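Local coordinates for protein trehalose monomycolate exporter MmpL3 (Mycobacterium tuberculosis, PDB 7NVH) that exports trehalose monomycolate, a mycolic acid carrier for the cell envelope, as a membrane transporter of the RND permease clan, at residues V392-V397 against P720-L725; F399-V404 against F717-S721. All coordinates share one frame; numbering follows the deposited sequence.

How the contacts relate
Both contacts press the chain around 392-404 against the last turns of helix 694-726; their helix segments overlap at P720 and S721, of which S721 touches the other side in both. Their centres lie about 7 Å apart, on the same side of the molecule's centre, and V392 joins them by reaching F399 and F717. Contact 1 is the outer of the two, about 36 Å from the centre of the chain: a loop lies on the helix end, and a lysine chain and backbone oxygens mix with apolar groups. Contact 2, at about 31 Å, sets the start of helix 401-408 against the preceding turn, with phenylalanine, isoleucine and leucine doing most of the work. Neither is fully buried, and neither has a hydrogen bond across it.

Contact 1 of 2, residues V392-V397 against P720-L725; sequences VMKRPV and PSVMKL
P396 is the bump to start with: its ring lies over the helix between S721 and L725, two residues one turn apart. The ring's CB faces S721 CB at 3.9 Å, while its CG meets L725 CD2, also at 3.9 Å. The backbones come close here, with the CA atoms of P396 and S721 4.6 Å apart, and P396 O sits 3.4 Å from S721 CB. L725 leans in from the helix, and its CD2 fits where both P396 and V397 can touch it, reaching V397 CG1 at 4.1 Å.

On the other flank, V392 turns its CG1 branch to P720, leaving CG2 for F399 and F717. CG1 stands anti to the backbone N (chi1 171°) and meets P720 CB at 3.7 Å, on the proline's flank. M393 fills the step between P720 and K724: its CG lies 4.0 Å from K724 CB, the two side chains crossing at about a right angle. The lysine chain bends at chi2 (88°) and runs past the M393 carbonyl, with CE 3.7 Å from M393 O. All of this is van der Waals packing.

Around this seam, M393 continues onto helix 659-669, touching Q660, I663 and R664. V722 and M723 pack on helix 582-607, which places helix 694-726 between that helix and the loop joining helices 385-391 and 401-408.

Contact 2 of 2, residues F399-V404 against F717-S721; sequences FAAPIV and FLVPS
F399 and F717 touch through F399 CD2 and F717 CD1, 3.5 Å apart. The rings meet obliquely, their planes inclined at 39° and their centroids 5.7 Å apart. F717 CD1 comes to the edge of the F399 ring, near its plane. Each phenylalanine holds CG anti to its own carbonyl carbon (chi1 -74° for F399, -58° for F717), which swings the two rings into contact.

I403 works on F717 from another direction. Its CG1 branch continues extended through chi2 to CD1, which packs against F717 CB and reaches the ring at CD2, 3.6 Å away. The shorter branch, CG2, turns instead to L718.

The setting is consistent with the helical membrane part of an RND-type transporter, and this contact joins the beginning of helix 401-408 to helix 694-726 near its end. That second helix is kinked at P720, whose nitrogen makes no bond to the preceding turn.

L718 spreads its contact through one methyl: CD1 lies 3.8 Å from both A400 CA and V404 CG1, and also meets I403 CG2. Next to it, A400 CB approaches S721 OG at 3.3 Å. That hydroxyl is turned back on its own helix, with S721 OG lying 2.8 Å from F717 O and 2.9 Å from L718 O. I403 also reaches V713, further back along helix 694-726, and L718 also touches M590 of helix 582-607.

Contact 1 of 2, residues V392-V397 against P720-L725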
ATOM      1  N   VAL A 392      -7.953   9.196 -35.508  1.00 47.32           N
ATOM      2  CA  VAL A 392      -8.786   9.178 -34.309  1.00 47.32           C
ATOM      3  C   VAL A 392      -9.844  10.270 -34.376  1.00 47.32           C
ATOM      4  O   VAL A 392     -11.016  10.036 -34.058  1.00 47.32           O
ATOM      5  CB  VAL A 392      -7.921   9.304 -33.043  1.00 47.32           C
ATOM      6  CG1 VAL A 392      -8.801   9.497 -31.830  1.00 47.32           C
ATOM      7  CG2 VAL A 392      -7.069   8.067 -32.867  1.00 47.32           C
ATOM      8  N   MET A 393      -9.462  11.475 -34.795  1.00 46.99           N
ATOM      9  CA  MET A 393     -10.411  12.580 -34.853  1.00 46.99           C
ATOM     10  C   MET A 393     -11.216  12.617 -36.141  1.00 46.99           C
ATOM     11  O   MET A 393     -12.080  13.488 -36.283  1.00 46.99           O
ATOM     12  CB  MET A 393      -9.699  13.922 -34.684  1.00 46.99           C
ATOM     13  CG  MET A 393      -9.079  14.149 -33.328  1.00 46.99           C
ATOM     14  SD  MET A 393      -8.338  15.788 -33.242  1.00 46.99           S
ATOM     15  CE  MET A 393      -6.879  15.561 -34.243  1.00 46.99           C
ATOM     16  N   LYS A 394     -10.956  11.720 -37.087  1.00 46.40           N
ATOM     17  CA  LYS A 394     -11.739  11.685 -38.315  1.00 46.40           C
ATOM     18  C   LYS A 394     -12.951  10.774 -38.199  1.00 46.40           C
ATOM     19  O   LYS A 394     -13.969  11.021 -38.855  1.00 46.40           O
ATOM     20  CB  LYS A 394     -10.863  11.237 -39.487  1.00 46.40           C
ATOM     21  CG  LYS A 394     -11.508  11.415 -40.847  1.00 46.40           C
ATOM     22  CD  LYS A 394     -10.531  11.094 -41.961  1.00 46.40           C
ATOM     23  CE  LYS A 394     -10.404   9.595 -42.177  1.00 46.40           C
ATOM     24  NZ  LYS A 394     -11.535   9.053 -42.977  1.00 46.40           N
ATOM     25  N   ARG A 395     -12.857   9.727 -37.386  1.00 47.77           N
ATOM     26  CA  ARG A 395     -13.979   8.847 -37.066  1.00 47.77           C
ATOM     27  C   ARG A 395     -13.981   8.626 -35.560  1.00 47.77           C
ATOM     28  O   ARG A 395     -13.630   7.545 -35.076  1.00 47.77           O
ATOM     29  CB  ARG A 395     -13.873   7.521 -37.819  1.00 47.77           C
ATOM     30  CG  ARG A 395     -13.979   7.649 -39.325  1.00 47.77           C
ATOM     31  CD  ARG A 395     -14.040   6.285 -39.979  1.00 47.77           C
ATOM     32  NE  ARG A 395     -13.376   6.263 -41.278  1.00 47.77           N
ATOM     33  CZ  ARG A 395     -13.941   6.661 -42.413  1.00 47.77           C
ATOM     34  NH1 ARG A 395     -15.186   7.114 -42.414  1.00 47.77           N
ATOM     35  NH2 ARG A 395     -13.262   6.602 -43.549  1.00 47.77           N
ATOM     36  N   PRO A 396     -14.368   9.642 -34.784  1.00 46.15           N
ATOM     37  CA  PRO A 396     -14.139   9.581 -33.335  1.00 46.15           C
ATOM     38  C   PRO A 396     -15.083   8.660 -32.584  1.00 46.15           C
ATOM     39  O   PRO A 396     -14.719   8.196 -31.496  1.00 46.15           O
ATOM     40  CB  PRO A 396     -14.322  11.035 -32.894  1.00 46.15           C
ATOM     41  CG  PRO A 396     -15.277  11.596 -33.879  1.00 46.15           C
ATOM     42  CD  PRO A 396     -15.079  10.867 -35.182  1.00 46.15           C
ATOM     43  N   VAL A 397     -16.274   8.380 -33.112  1.00 47.30           N
ATOM     44  CA  VAL A 397     -17.176   7.459 -32.427  1.00 47.30           C
ATOM     45  C   VAL A 397     -16.639   6.037 -32.497  1.00 47.30           C
ATOM     46  O   VAL A 397     -16.727   5.279 -31.525  1.00 47.30           O
ATOM     47  CB  VAL A 397     -18.599   7.562 -33.007  1.00 47.30           C
ATOM     48  CG1 VAL A 397     -19.211   8.904 -32.650  1.00 47.30           C
ATOM     49  CG2 VAL A 397     -18.581   7.377 -34.515  1.00 47.30           C
ATOM     50  N   PRO A 720      -8.415  12.081 -27.389  1.00 50.14           N
ATOM     51  CA  PRO A 720      -8.621  12.852 -28.626  1.00 50.14           C
ATOM     52  C   PRO A 720     -10.030  12.750 -29.172  1.00 50.14           C
ATOM     53  O   PRO A 720     -10.600  13.763 -29.595  1.00 50.14           O
ATOM     54  CB  PRO A 720      -7.602  12.251 -29.601  1.00 50.14           C
ATOM     55  CG  PRO A 720      -6.664  11.475 -28.800  1.00 50.14           C
ATOM     56  CD  PRO A 720      -7.316  11.109 -27.520  1.00 50.14           C
ATOM     57  N   SER A 721     -10.614  11.551 -29.173  1.00 49.93           N
ATOM     58  CA  SER A 721     -11.949  11.384 -29.733  1.00 49.93           C
ATOM     59  C   SER A 721     -12.986  12.153 -28.929  1.00 49.93           C
ATOM     60  O   SER A 721     -13.858  12.817 -29.501  1.00 49.93           O
ATOM     61  CB  SER A 721     -12.309   9.902 -29.791  1.00 49.93           C
ATOM     62  OG  SER A 721     -12.337   9.343 -28.491  1.00 49.93           O
ATOM     63  N   VAL A 722     -12.908  12.080 -27.601  1.00 49.49           N
ATOM     64  CA  VAL A 722     -13.856  12.809 -26.767  1.00 49.49           C
ATOM     65  C   VAL A 722     -13.671  14.309 -26.936  1.00 49.49           C
ATOM     66  O   VAL A 722     -14.647  15.052 -27.093  1.00 49.49           O
ATOM     67  CB  VAL A 722     -13.718  12.381 -25.296  1.00 49.49           C
ATOM     68  CG1 VAL A 722     -14.491  13.325 -24.401  1.00 49.49           C
ATOM     69  CG2 VAL A 722     -14.221  10.962 -25.116  1.00 49.49           C
ATOM     70  N   MET A 723     -12.423  14.781 -26.926  1.00 50.83           N
ATOM     71  CA  MET A 723     -12.188  16.215 -27.048  1.00 50.83           C
ATOM     72  C   MET A 723     -12.585  16.739 -28.422  1.00 50.83           C
ATOM     73  O   MET A 723     -12.905  17.923 -28.559  1.00 50.83           O
ATOM     74  CB  MET A 723     -10.727  16.536 -26.753  1.00 50.83           C
ATOM     75  CG  MET A 723     -10.405  16.552 -25.275  1.00 50.83           C
ATOM     76  SD  MET A 723      -8.663  16.839 -24.943  1.00 50.83           S
ATOM     77  CE  MET A 723      -8.576  18.609 -25.190  1.00 50.83           C
ATOM     78  N   LYS A 724     -12.565  15.886 -29.446  1.00 48.04           N
ATOM     79  CA  LYS A 724     -13.078  16.304 -30.744  1.00 48.04           C
ATOM     80  C   LYS A 724     -14.600  16.310 -30.764  1.00 48.04           C
ATOM     81  O   LYS A 724     -15.211  17.206 -31.356  1.00 48.04           O
ATOM     82  CB  LYS A 724     -12.534  15.395 -31.843  1.00 48.04           C
ATOM     83  CG  LYS A 724     -13.338  15.433 -33.125  1.00 48.04           C
ATOM     84  CD  LYS A 724     -12.849  16.527 -34.049  1.00 48.04           C
ATOM     85  CE  LYS A 724     -13.762  16.670 -35.248  1.00 48.04           C
ATOM     86  NZ  LYS A 724     -13.701  18.036 -35.833  1.00 48.04           N
ATOM     87  N   LEU A 725     -15.228  15.319 -30.125  1.00 48.58           N
ATOM     88  CA  LEU A 725     -16.687  15.277 -30.084  1.00 48.58           C
ATOM     89  C   LEU A 725     -17.252  16.476 -29.337  1.00 48.58           C
ATOM     90  O   LEU A 725     -18.265  17.052 -29.748  1.00 48.58           O
ATOM     91  CB  LEU A 725     -17.158  13.975 -29.439  1.00 48.58           C
ATOM     92  CG  LEU A 725     -17.006  12.713 -30.286  1.00 48.58           C
ATOM     93  CD1 LEU A 725     -17.106  11.478 -29.413  1.00 48.58           C
ATOM     94  CD2 LEU A 725     -18.050  12.679 -31.386  1.00 48.58           C
TER

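Contact 2 of 2, residues F399-V404 against F717-S721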
ATOM      1  N   PHE A 399     -13.666   5.065 -32.450  1.00 48.04           N
ATOM      2  CA  PHE A 399     -12.492   4.899 -31.607  1.00 48.04           C
ATOM      3  C   PHE A 399     -12.779   5.163 -30.140  1.00 48.04           C
ATOM      4  O   PHE A 399     -11.874   5.030 -29.312  1.00 48.04           O
ATOM      5  CB  PHE A 399     -11.364   5.821 -32.080  1.00 48.04           C
ATOM      6  CG  PHE A 399     -10.696   5.364 -33.341  1.00 48.04           C
ATOM      7  CD1 PHE A 399     -11.300   5.553 -34.569  1.00 48.04           C
ATOM      8  CD2 PHE A 399      -9.459   4.754 -33.299  1.00 48.04           C
ATOM      9  CE1 PHE A 399     -10.687   5.139 -35.728  1.00 48.04           C
ATOM     10  CE2 PHE A 399      -8.840   4.339 -34.456  1.00 48.04           C
ATOM     11  CZ  PHE A 399      -9.456   4.532 -35.672  1.00 48.04           C
ATOM     12  N   ALA A 400     -14.004   5.537 -29.798  1.00 48.84           N
ATOM     13  CA  ALA A 400     -14.377   5.782 -28.415  1.00 48.84           C
ATOM     14  C   ALA A 400     -15.481   4.870 -27.911  1.00 48.84           C
ATOM     15  O   ALA A 400     -15.399   4.409 -26.774  1.00 48.84           O
ATOM     16  CB  ALA A 400     -14.819   7.240 -28.227  1.00 48.84           C
ATOM     17  N   ALA A 401     -16.514   4.607 -28.717  1.00 49.59           N
ATOM     18  CA  ALA A 401     -17.567   3.698 -28.268  1.00 49.59           C
ATOM     19  C   ALA A 401     -17.049   2.280 -28.060  1.00 49.59           C
ATOM     20  O   ALA A 401     -17.328   1.698 -26.997  1.00 49.59           O
ATOM     21  CB  ALA A 401     -18.752   3.749 -29.238  1.00 49.59           C
ATOM     22  N   PRO A 402     -16.311   1.663 -28.994  1.00 49.47           N
ATOM     23  CA  PRO A 402     -15.766   0.330 -28.692  1.00 49.47           C
ATOM     24  C   PRO A 402     -14.872   0.312 -27.470  1.00 49.47           C
ATOM     25  O   PRO A 402     -14.882  -0.667 -26.717  1.00 49.47           O
ATOM     26  CB  PRO A 402     -14.990  -0.032 -29.962  1.00 49.47           C
ATOM     27  CG  PRO A 402     -15.614   0.744 -31.027  1.00 49.47           C
ATOM     28  CD  PRO A 402     -16.151   2.002 -30.418  1.00 49.47           C
ATOM     29  N   ILE A 403     -14.104   1.375 -27.240  1.00 49.84           N
ATOM     30  CA  ILE A 403     -13.192   1.379 -26.102  1.00 49.84           C
ATOM     31  C   ILE A 403     -13.946   1.542 -24.791  1.00 49.84           C
ATOM     32  O   ILE A 403     -13.630   0.875 -23.804  1.00 49.84           O
ATOM     33  CB  ILE A 403     -12.105   2.445 -26.282  1.00 49.84           C
ATOM     34  CG1 ILE A 403     -11.037   1.906 -27.230  1.00 49.84           C
ATOM     35  CG2 ILE A 403     -11.521   2.849 -24.946  1.00 49.84           C
ATOM     36  CD1 ILE A 403     -10.006   2.898 -27.599  1.00 49.84           C
ATOM     37  N   VAL A 404     -14.953   2.416 -24.745  1.00 50.71           N
ATOM     38  CA  VAL A 404     -15.717   2.510 -23.506  1.00 50.71           C
ATOM     39  C   VAL A 404     -16.494   1.223 -23.265  1.00 50.71           C
ATOM     40  O   VAL A 404     -16.692   0.819 -22.113  1.00 50.71           O
ATOM     41  CB  VAL A 404     -16.639   3.745 -23.493  1.00 50.71           C
ATOM     42  CG1 VAL A 404     -15.819   5.020 -23.590  1.00 50.71           C
ATOM     43  CG2 VAL A 404     -17.671   3.676 -24.600  1.00 50.71           C
ATOM     44  N   PHE A 717      -6.577   7.019 -27.824  1.00 51.98           N
ATOM     45  CA  PHE A 717      -7.842   7.018 -28.545  1.00 51.98           C
ATOM     46  C   PHE A 717      -8.962   7.768 -27.846  1.00 51.98           C
ATOM     47  O   PHE A 717      -9.716   8.482 -28.507  1.00 51.98           O
ATOM     48  CB  PHE A 717      -8.298   5.579 -28.793  1.00 51.98           C
ATOM     49  CG  PHE A 717      -7.319   4.750 -29.568  1.00 51.98           C
ATOM     50  CD1 PHE A 717      -6.937   5.115 -30.843  1.00 51.98           C
ATOM     51  CD2 PHE A 717      -6.788   3.596 -29.021  1.00 51.98           C
ATOM     52  CE1 PHE A 717      -6.042   4.348 -31.557  1.00 51.98           C
ATOM     53  CE2 PHE A 717      -5.893   2.827 -29.730  1.00 51.98           C
ATOM     54  CZ  PHE A 717      -5.519   3.203 -31.000  1.00 51.98           C
ATOM     55  N   LEU A 718      -9.107   7.617 -26.530  1.00 52.54           N
ATOM     56  CA  LEU A 718     -10.290   8.138 -25.856  1.00 52.54           C
ATOM     57  C   LEU A 718     -10.231   9.649 -25.690  1.00 52.54           C
ATOM     58  O   LEU A 718     -11.206  10.344 -25.990  1.00 52.54           O
ATOM     59  CB  LEU A 718     -10.451   7.465 -24.495  1.00 52.54           C
ATOM     60  CG  LEU A 718     -11.880   7.269 -23.997  1.00 52.54           C
ATOM     61  CD1 LEU A 718     -12.715   6.565 -25.051  1.00 52.54           C
ATOM     62  CD2 LEU A 718     -11.879   6.485 -22.698  1.00 52.54           C
ATOM     63  N   VAL A 719      -9.103  10.175 -25.209  1.00 51.39           N
ATOM     64  CA  VAL A 719      -8.993  11.620 -25.004  1.00 51.39           C
ATOM     65  C   VAL A 719      -9.139  12.400 -26.306  1.00 51.39           C
ATOM     66  O   VAL A 719      -9.943  13.345 -26.345  1.00 51.39           O
ATOM     67  CB  VAL A 719      -7.689  11.951 -24.255  1.00 51.39           C
ATOM     68  CG1 VAL A 719      -7.693  13.398 -23.808  1.00 51.39           C
ATOM     69  CG2 VAL A 719      -7.516  11.029 -23.066  1.00 51.39           C
ATOM     70  N   PRO A 720      -8.415  12.081 -27.389  1.00 50.14           N
ATOM     71  CA  PRO A 720      -8.621  12.852 -28.626  1.00 50.14           C
ATOM     72  C   PRO A 720     -10.030  12.750 -29.172  1.00 50.14           C
ATOM     73  O   PRO A 720     -10.600  13.763 -29.595  1.00 50.14           O
ATOM     74  CB  PRO A 720      -7.602  12.251 -29.601  1.00 50.14           C
ATOM     75  CG  PRO A 720      -6.664  11.475 -28.800  1.00 50.14           C
ATOM     76  CD  PRO A 720      -7.316  11.109 -27.520  1.00 50.14           C
ATOM     77  N   SER A 721     -10.614  11.551 -29.173  1.00 49.93           N
ATOM     78  CA  SER A 721     -11.949  11.384 -29.733  1.00 49.93           C
ATOM     79  C   SER A 721     -12.986  12.153 -28.929  1.00 49.93           C
ATOM     80  O   SER A 721     -13.858  12.817 -29.501  1.00 49.93           O
ATOM     81  CB  SER A 721     -12.309   9.902 -29.791  1.00 49.93           C
ATOM     82  OG  SER A 721     -12.337   9.343 -28.491  1.00 49.93           O
TER